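Local structure of extracellular solute-binding protein, family 1 (Bifidobacterium longum subsp. infantis, 6FTH) at residues 246-259 with 481-495. The protein probably captures human milk oligosaccharides outside the cell and delivers them to an ABC transporter for uptake. Numbering follows the deposited sequence.
Sequences LTSDEYKQVIKYYH and WMSKGGIDEEWDAYC
Lys252 and Trp491 lie at the middle of a helix-to-helix packing contact in which helix 249-259 runs roughly antiparallel to helix 487-495, at 149° with the axes 11.4 Å apart, and also meets the end of helix 457-484. The Lys252 chain is laid over one face of the indole: CD makes a CH-pi contact 3.8 Å from the centroid of the Trp491 five-membered ring, and a bend at chi3 (48°) brings NZ over the same ring as a cation-pi partner. The opposite indole face is covered by Tyr494 and Cys495, while Trp491 NE1 donates to a water that in turn donates to Thr247 O and Asp249 OD1. With an alanine here in place of the indole, the Lys252 ammonium is likely to lose its aromatic partner and the water its N-H donor, and a gap would probably open between the helices. Beside the indole, Tyr494 OH donates to Leu246 O (2.8 Å), a bond to the residues just ahead of the Ser248 N-cap. One turn on from Lys252, Ile255 sets its CG2 3.7 Å from Ile487 CD1 and also touches Trp481 CB. On the solvent-facing side, Lys256 NZ forms a salt bridge with Asp488, its N-H bond reaching the syn lone pair of OD2 (2.8 Å). The far end mixes polar and apolar contacts: Met482 CE packs 3.8 Å from Tyr258 CG in a Met-aromatic contact, and His259 directs ND1 to Met482 O at 2.8 Å. Met482 O lies close to the imidazole plane, while ND1 approaches from above the carbonyl plane (56° out of it). Gly485 CA sits 3.7 Å from the His259 ring centroid, over its face, where the chain leaves helix 457-484 with positive phi. Together these contacts describe peripheral antiparallel helix packing across the Gly485-Gly486 turn, joining C-terminal helices to helix 249-263 in a fold consistent with the SBP_bac_8 family of solute-binding proteins.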
loop_
_atom_site.group_PDB
_atom_site.type_symbol
_atom_site.label_atom_id
_atom_site.label_comp_id
_atom_site.label_asym_id
_atom_site.label_seq_id
_atom_site.Cartn_x
_atom_site.Cartn_y
_atom_site.Cartn_z
ATOM N N LEU A 246 -17.980 2.227 8.959
ATOM C CA LEU A 246 -18.776 1.040 8.674
ATOM C C LEU A 246 -20.243 1.249 8.989
ATOM O O LEU A 246 -21.085 0.545 8.429
ATOM C CB LEU A 246 -18.251 -0.143 9.485
ATOM C CG LEU A 246 -16.835 -0.597 9.158
ATOM C CD1 LEU A 246 -16.415 -1.722 10.105
ATOM C CD2 LEU A 246 -16.708 -1.060 7.712
ATOM N N THR A 247 -20.571 2.193 9.874
ATOM C CA THR A 247 -21.946 2.502 10.251
ATOM C C THR A 247 -22.341 3.922 9.862
ATOM O O THR A 247 -23.321 4.468 10.386
ATOM C CB THR A 247 -22.156 2.282 11.759
ATOM O OG1 THR A 247 -21.245 3.114 12.483
ATOM C CG2 THR A 247 -21.918 0.844 12.129
ATOM N N SER A 248 -21.607 4.532 8.935
ATOM C CA SER A 248 -21.850 5.916 8.560
ATOM C C SER A 248 -22.873 6.014 7.431
ATOM O O SER A 248 -22.966 5.133 6.576
ATOM C CB SER A 248 -20.554 6.587 8.104
ATOM O OG SER A 248 -20.077 6.033 6.895
ATOM N N ASP A 249 -23.611 7.122 7.416
ATOM C CA ASP A 249 -24.480 7.419 6.284
ATOM C C ASP A 249 -23.675 7.463 4.982
ATOM O O ASP A 249 -24.171 7.058 3.924
ATOM C CB ASP A 249 -25.194 8.745 6.526
ATOM C CG ASP A 249 -26.179 8.688 7.693
ATOM O OD1 ASP A 249 -26.758 7.601 7.964
ATOM O OD2 ASP A 249 -26.393 9.756 8.323
ATOM N N GLU A 250 -22.428 7.920 5.050
ATOM C CA GLU A 250 -21.586 7.975 3.859
ATOM C C GLU A 250 -21.395 6.596 3.237
ATOM O O GLU A 250 -21.499 6.436 2.011
ATOM C CB GLU A 250 -20.236 8.561 4.227
ATOM C CG GLU A 250 -20.267 10.037 4.542
ATOM C CD GLU A 250 -20.513 10.395 6.016
ATOM O OE1 GLU A 250 -21.049 9.581 6.794
ATOM O OE2 GLU A 250 -20.146 11.528 6.397
ATOM N N TYR A 251 -21.068 5.594 4.064
ATOM C CA TYR A 251 -20.904 4.222 3.580
ATOM C C TYR A 251 -22.216 3.701 3.003
ATOM O O TYR A 251 -22.247 3.075 1.934
ATOM C CB TYR A 251 -20.423 3.340 4.749
ATOM C CG TYR A 251 -19.940 1.935 4.425
ATOM C CD1 TYR A 251 -18.796 1.735 3.673
ATOM C CD2 TYR A 251 -20.599 0.828 4.915
ATOM C CE1 TYR A 251 -18.336 0.452 3.384
ATOM C CE2 TYR A 251 -20.146 -0.456 4.647
ATOM C CZ TYR A 251 -19.018 -0.636 3.876
ATOM O OH TYR A 251 -18.542 -1.878 3.581
ATOM N N LYS A 252 -23.320 3.944 3.704
ATOM C CA LYS A 252 -24.628 3.564 3.178
ATOM C C LYS A 252 -24.872 4.171 1.792
ATOM O O LYS A 252 -25.355 3.486 0.886
ATOM C CB LYS A 252 -25.725 4.008 4.151
ATOM C CG LYS A 252 -27.146 3.653 3.665
ATOM C CD LYS A 252 -28.244 3.635 4.749
ATOM C CE LYS A 252 -28.244 4.843 5.636
ATOM N NZ LYS A 252 -29.402 4.770 6.585
ATOM N N GLN A 253 -24.559 5.452 1.616
ATOM C CA GLN A 253 -24.794 6.121 0.342
ATOM C C GLN A 253 -23.916 5.557 -0.769
ATOM O O GLN A 253 -24.374 5.425 -1.910
ATOM C CB GLN A 253 -24.614 7.627 0.502
ATOM C CG GLN A 253 -25.699 8.282 1.396
ATOM C CD GLN A 253 -27.110 7.756 1.101
ATOM O OE1 GLN A 253 -27.526 7.681 -0.057
ATOM N NE2 GLN A 253 -27.835 7.352 2.151
ATOM N N VAL A 254 -22.655 5.237 -0.461
ATOM C CA VAL A 254 -21.790 4.599 -1.454
ATOM C C VAL A 254 -22.395 3.278 -1.904
ATOM O O VAL A 254 -22.429 2.960 -3.103
ATOM C CB VAL A 254 -20.379 4.392 -0.891
ATOM C CG1 VAL A 254 -19.576 3.488 -1.809
ATOM C CG2 VAL A 254 -19.700 5.723 -0.716
ATOM N N ILE A 255 -22.856 2.470 -0.942
ATOM C CA ILE A 255 -23.455 1.182 -1.277
ATOM C C ILE A 255 -24.688 1.366 -2.162
ATOM O O ILE A 255 -24.866 0.651 -3.164
ATOM C CB ILE A 255 -23.771 0.402 0.012
ATOM C CG1 ILE A 255 -22.472 -0.077 0.668
ATOM C CG2 ILE A 255 -24.669 -0.786 -0.326
ATOM C CD1 ILE A 255 -22.626 -0.608 2.074
ATOM N N LYS A 256 -25.545 2.331 -1.832
ATOM C CA LYS A 256 -26.750 2.546 -2.625
ATOM C C LYS A 256 -26.398 2.999 -4.040
ATOM O O LYS A 256 -27.050 2.584 -5.006
ATOM C CB LYS A 256 -27.662 3.549 -1.932
ATOM C CG LYS A 256 -28.341 2.968 -0.692
ATOM C CD LYS A 256 -29.320 3.960 -0.075
ATOM C CE LYS A 256 -30.662 3.937 -0.785
ATOM N NZ LYS A 256 -31.684 4.719 -0.037
ATOM N N TYR A 257 -25.371 3.844 -4.177
ATOM C CA TYR A 257 -24.942 4.292 -5.501
ATOM C C TYR A 257 -24.452 3.119 -6.320
ATOM O O TYR A 257 -24.842 2.959 -7.488
ATOM C CB TYR A 257 -23.864 5.373 -5.365
ATOM C CG TYR A 257 -23.364 5.957 -6.672
ATOM C CD1 TYR A 257 -24.195 6.718 -7.477
ATOM C CD2 TYR A 257 -22.060 5.778 -7.066
ATOM C CE1 TYR A 257 -23.735 7.259 -8.661
ATOM C CE2 TYR A 257 -21.593 6.322 -8.238
ATOM C CZ TYR A 257 -22.427 7.072 -9.013
ATOM O OH TYR A 257 -21.950 7.611 -10.188
ATOM N N TYR A 258 -23.589 2.282 -5.725
ATOM C CA TYR A 258 -23.116 1.094 -6.439
ATOM C C TYR A 258 -24.273 0.189 -6.814
ATOM O O TYR A 258 -24.285 -0.384 -7.909
ATOM C CB TYR A 258 -22.085 0.318 -5.637
ATOM C CG TYR A 258 -20.665 0.837 -5.816
ATOM C CD1 TYR A 258 -20.098 0.970 -7.087
ATOM C CD2 TYR A 258 -19.892 1.208 -4.721
ATOM C CE1 TYR A 258 -18.793 1.430 -7.248
ATOM C CE2 TYR A 258 -18.604 1.673 -4.880
ATOM C CZ TYR A 258 -18.056 1.788 -6.139
ATOM O OH TYR A 258 -16.772 2.226 -6.302
ATOM N N HIS A 259 -25.263 0.043 -5.932
ATOM C CA HIS A 259 -26.376 -0.832 -6.308
ATOM C C HIS A 259 -27.148 -0.258 -7.491
ATOM O O HIS A 259 -27.579 -1.005 -8.377
ATOM C CB HIS A 259 -27.314 -1.100 -5.138
ATOM C CG HIS A 259 -28.480 -1.954 -5.522
ATOM N ND1 HIS A 259 -28.321 -3.215 -6.051
ATOM C CD2 HIS A 259 -29.809 -1.705 -5.527
ATOM C CE1 HIS A 259 -29.511 -3.720 -6.337
ATOM N NE2 HIS A 259 -30.428 -2.821 -6.031
ATOM N N TRP A 481 -25.877 -6.136 -0.435
ATOM C CA TRP A 481 -26.608 -4.903 -0.656
ATOM C C TRP A 481 -26.201 -4.232 -1.965
ATOM O O TRP A 481 -27.035 -3.602 -2.626
ATOM C CB TRP A 481 -26.339 -3.935 0.489
ATOM C CG TRP A 481 -26.964 -4.305 1.789
ATOM C CD1 TRP A 481 -28.085 -5.063 1.988
ATOM C CD2 TRP A 481 -26.498 -3.918 3.085
ATOM N NE1 TRP A 481 -28.350 -5.157 3.341
ATOM C CE2 TRP A 481 -27.388 -4.460 4.032
ATOM C CE3 TRP A 481 -25.418 -3.148 3.536
ATOM C CZ2 TRP A 481 -27.231 -4.266 5.405
ATOM C CZ3 TRP A 481 -25.258 -2.952 4.917
ATOM C CH2 TRP A 481 -26.159 -3.514 5.829
ATOM N N MET A 482 -24.925 -4.328 -2.339
ATOM C CA MET A 482 -24.496 -3.758 -3.611
ATOM C C MET A 482 -25.131 -4.499 -4.785
ATOM O O MET A 482 -25.589 -3.873 -5.755
ATOM C CB MET A 482 -22.967 -3.811 -3.695
ATOM C CG MET A 482 -22.259 -2.730 -2.842
ATOM S SD MET A 482 -20.482 -2.961 -2.732
ATOM C CE MET A 482 -19.995 -2.655 -4.457
ATOM N N SER A 483 -25.181 -5.827 -4.703
ATOM C CA SER A 483 -25.680 -6.634 -5.814
ATOM C C SER A 483 -27.200 -6.673 -5.850
ATOM O O SER A 483 -27.801 -6.543 -6.924
ATOM C CB SER A 483 -25.138 -8.047 -5.703
ATOM O OG SER A 483 -23.744 -8.075 -5.955
ATOM N N LYS A 484 -27.843 -6.863 -4.694
ATOM C CA LYS A 484 -29.260 -7.199 -4.668
ATOM C C LYS A 484 -30.150 -6.159 -4.001
ATOM O O LYS A 484 -31.377 -6.324 -4.015
ATOM C CB LYS A 484 -29.463 -8.560 -3.987
ATOM C CG LYS A 484 -28.728 -9.707 -4.651
ATOM C CD LYS A 484 -28.655 -10.915 -3.723
ATOM C CE LYS A 484 -27.908 -12.083 -4.352
ATOM N NZ LYS A 484 -28.608 -12.626 -5.554
ATOM N N GLY A 485 -29.589 -5.105 -3.411
ATOM C CA GLY A 485 -30.391 -4.145 -2.682
ATOM C C GLY A 485 -30.677 -4.603 -1.258
ATOM O O GLY A 485 -30.127 -5.590 -0.761
ATOM N N GLY A 486 -31.550 -3.844 -0.595
ATOM C CA GLY A 486 -32.047 -4.194 0.723
ATOM C C GLY A 486 -31.488 -3.369 1.862
ATOM O O GLY A 486 -31.910 -3.568 3.010
ATOM N N ILE A 487 -30.572 -2.437 1.594
ATOM C CA ILE A 487 -29.819 -1.804 2.678
ATOM C C ILE A 487 -30.735 -1.008 3.608
ATOM O O ILE A 487 -30.562 -1.029 4.833
ATOM C CB ILE A 487 -28.639 -0.967 2.141
ATOM C CG1 ILE A 487 -27.763 -0.486 3.297
ATOM C CG2 ILE A 487 -29.113 0.243 1.345
ATOM C CD1 ILE A 487 -26.403 0.053 2.835
ATOM N N ASP A 488 -31.722 -0.295 3.058
ATOM C CA ASP A 488 -32.482 0.631 3.887
ATOM C C ASP A 488 -33.192 -0.101 5.023
ATOM O O ASP A 488 -33.201 0.372 6.164
ATOM C CB ASP A 488 -33.485 1.417 3.047
ATOM C CG ASP A 488 -32.846 2.580 2.268
ATOM O OD1 ASP A 488 -31.799 3.119 2.685
ATOM O OD2 ASP A 488 -33.427 2.972 1.237
ATOM N N GLU A 489 -33.768 -1.265 4.743
ATOM C CA GLU A 489 -34.518 -1.976 5.771
ATOM C C GLU A 489 -33.642 -2.856 6.664
ATOM O O GLU A 489 -34.105 -3.295 7.718
ATOM C CB GLU A 489 -35.628 -2.813 5.123
ATOM C CG GLU A 489 -35.131 -3.883 4.167
ATOM C CD GLU A 489 -35.172 -3.464 2.693
ATOM O OE1 GLU A 489 -35.000 -2.260 2.378
ATOM O OE2 GLU A 489 -35.377 -4.361 1.845
ATOM N N GLU A 490 -32.398 -3.139 6.270
ATOM C CA GLU A 490 -31.496 -3.961 7.069
ATOM C C GLU A 490 -30.416 -3.155 7.786
ATOM O O GLU A 490 -29.653 -3.726 8.574
ATOM C CB GLU A 490 -30.839 -5.034 6.184
ATOM C CG GLU A 490 -31.872 -5.956 5.560
ATOM C CD GLU A 490 -31.291 -7.043 4.706
ATOM O OE1 GLU A 490 -30.061 -7.089 4.482
ATOM O OE2 GLU A 490 -32.083 -7.884 4.242
ATOM N N TRP A 491 -30.337 -1.857 7.534
ATOM C CA TRP A 491 -29.213 -1.057 8.022
ATOM C C TRP A 491 -29.183 -0.968 9.547
ATOM O O TRP A 491 -28.130 -1.144 10.165
ATOM C CB TRP A 491 -29.308 0.332 7.408
ATOM C CG TRP A 491 -28.238 1.286 7.811
ATOM C CD1 TRP A 491 -28.381 2.337 8.639
ATOM C CD2 TRP A 491 -26.863 1.295 7.379
ATOM N NE1 TRP A 491 -27.192 2.999 8.776
ATOM C CE2 TRP A 491 -26.242 2.378 8.006
ATOM C CE3 TRP A 491 -26.109 0.489 6.521
ATOM C CZ2 TRP A 491 -24.893 2.694 7.796
ATOM C CZ3 TRP A 491 -24.783 0.790 6.324
ATOM C CH2 TRP A 491 -24.183 1.878 6.968
ATOM N N ASP A 492 -30.324 -0.679 10.178
ATOM C CA ASP A 492 -30.328 -0.539 11.633
ATOM C C ASP A 492 -29.880 -1.829 12.320
ATOM O O ASP A 492 -29.061 -1.801 13.246
ATOM C CB ASP A 492 -31.722 -0.115 12.098
ATOM C CG ASP A 492 -31.820 0.009 13.614
ATOM O OD1 ASP A 492 -31.236 0.959 14.175
ATOM O OD2 ASP A 492 -32.484 -0.843 14.246
ATOM N N ALA A 493 -30.376 -2.979 11.868
ATOM C CA ALA A 493 -29.966 -4.224 12.503
ATOM C C ALA A 493 -28.477 -4.472 12.295
ATOM O O ALA A 493 -27.789 -4.967 13.191
ATOM C CB ALA A 493 -30.787 -5.385 11.944
ATOM N N TYR A 494 -27.960 -4.149 11.109
ATOM C CA TYR A 494 -26.538 -4.338 10.861
ATOM C C TYR A 494 -25.695 -3.486 11.807
ATOM O O TYR A 494 -24.704 -3.974 12.363
ATOM C CB TYR A 494 -26.251 -4.020 9.388
ATOM C CG TYR A 494 -24.876 -3.509 9.014
ATOM C CD1 TYR A 494 -23.875 -4.378 8.684
ATOM C CD2 TYR A 494 -24.629 -2.148 8.899
ATOM C CE1 TYR A 494 -22.635 -3.924 8.305
ATOM C CE2 TYR A 494 -23.391 -1.673 8.516
ATOM C CZ TYR A 494 -22.405 -2.565 8.218
ATOM O OH TYR A 494 -21.162 -2.143 7.826
ATOM N N CYS A 495 -26.085 -2.221 11.999
ATOM C CA CYS A 495 -25.330 -1.326 12.872
ATOM C C CYS A 495 -25.328 -1.859 14.300
ATOM O O CYS A 495 -24.288 -1.893 14.960
ATOM C CB CYS A 495 -25.920 0.083 12.818
ATOM S SG CYS A 495 -25.597 0.961 11.257
HETATM O O HOH W 1 -25.966 5.653 9.797
HETATM O O HOH W 2 -32.154 2.807 6.866
#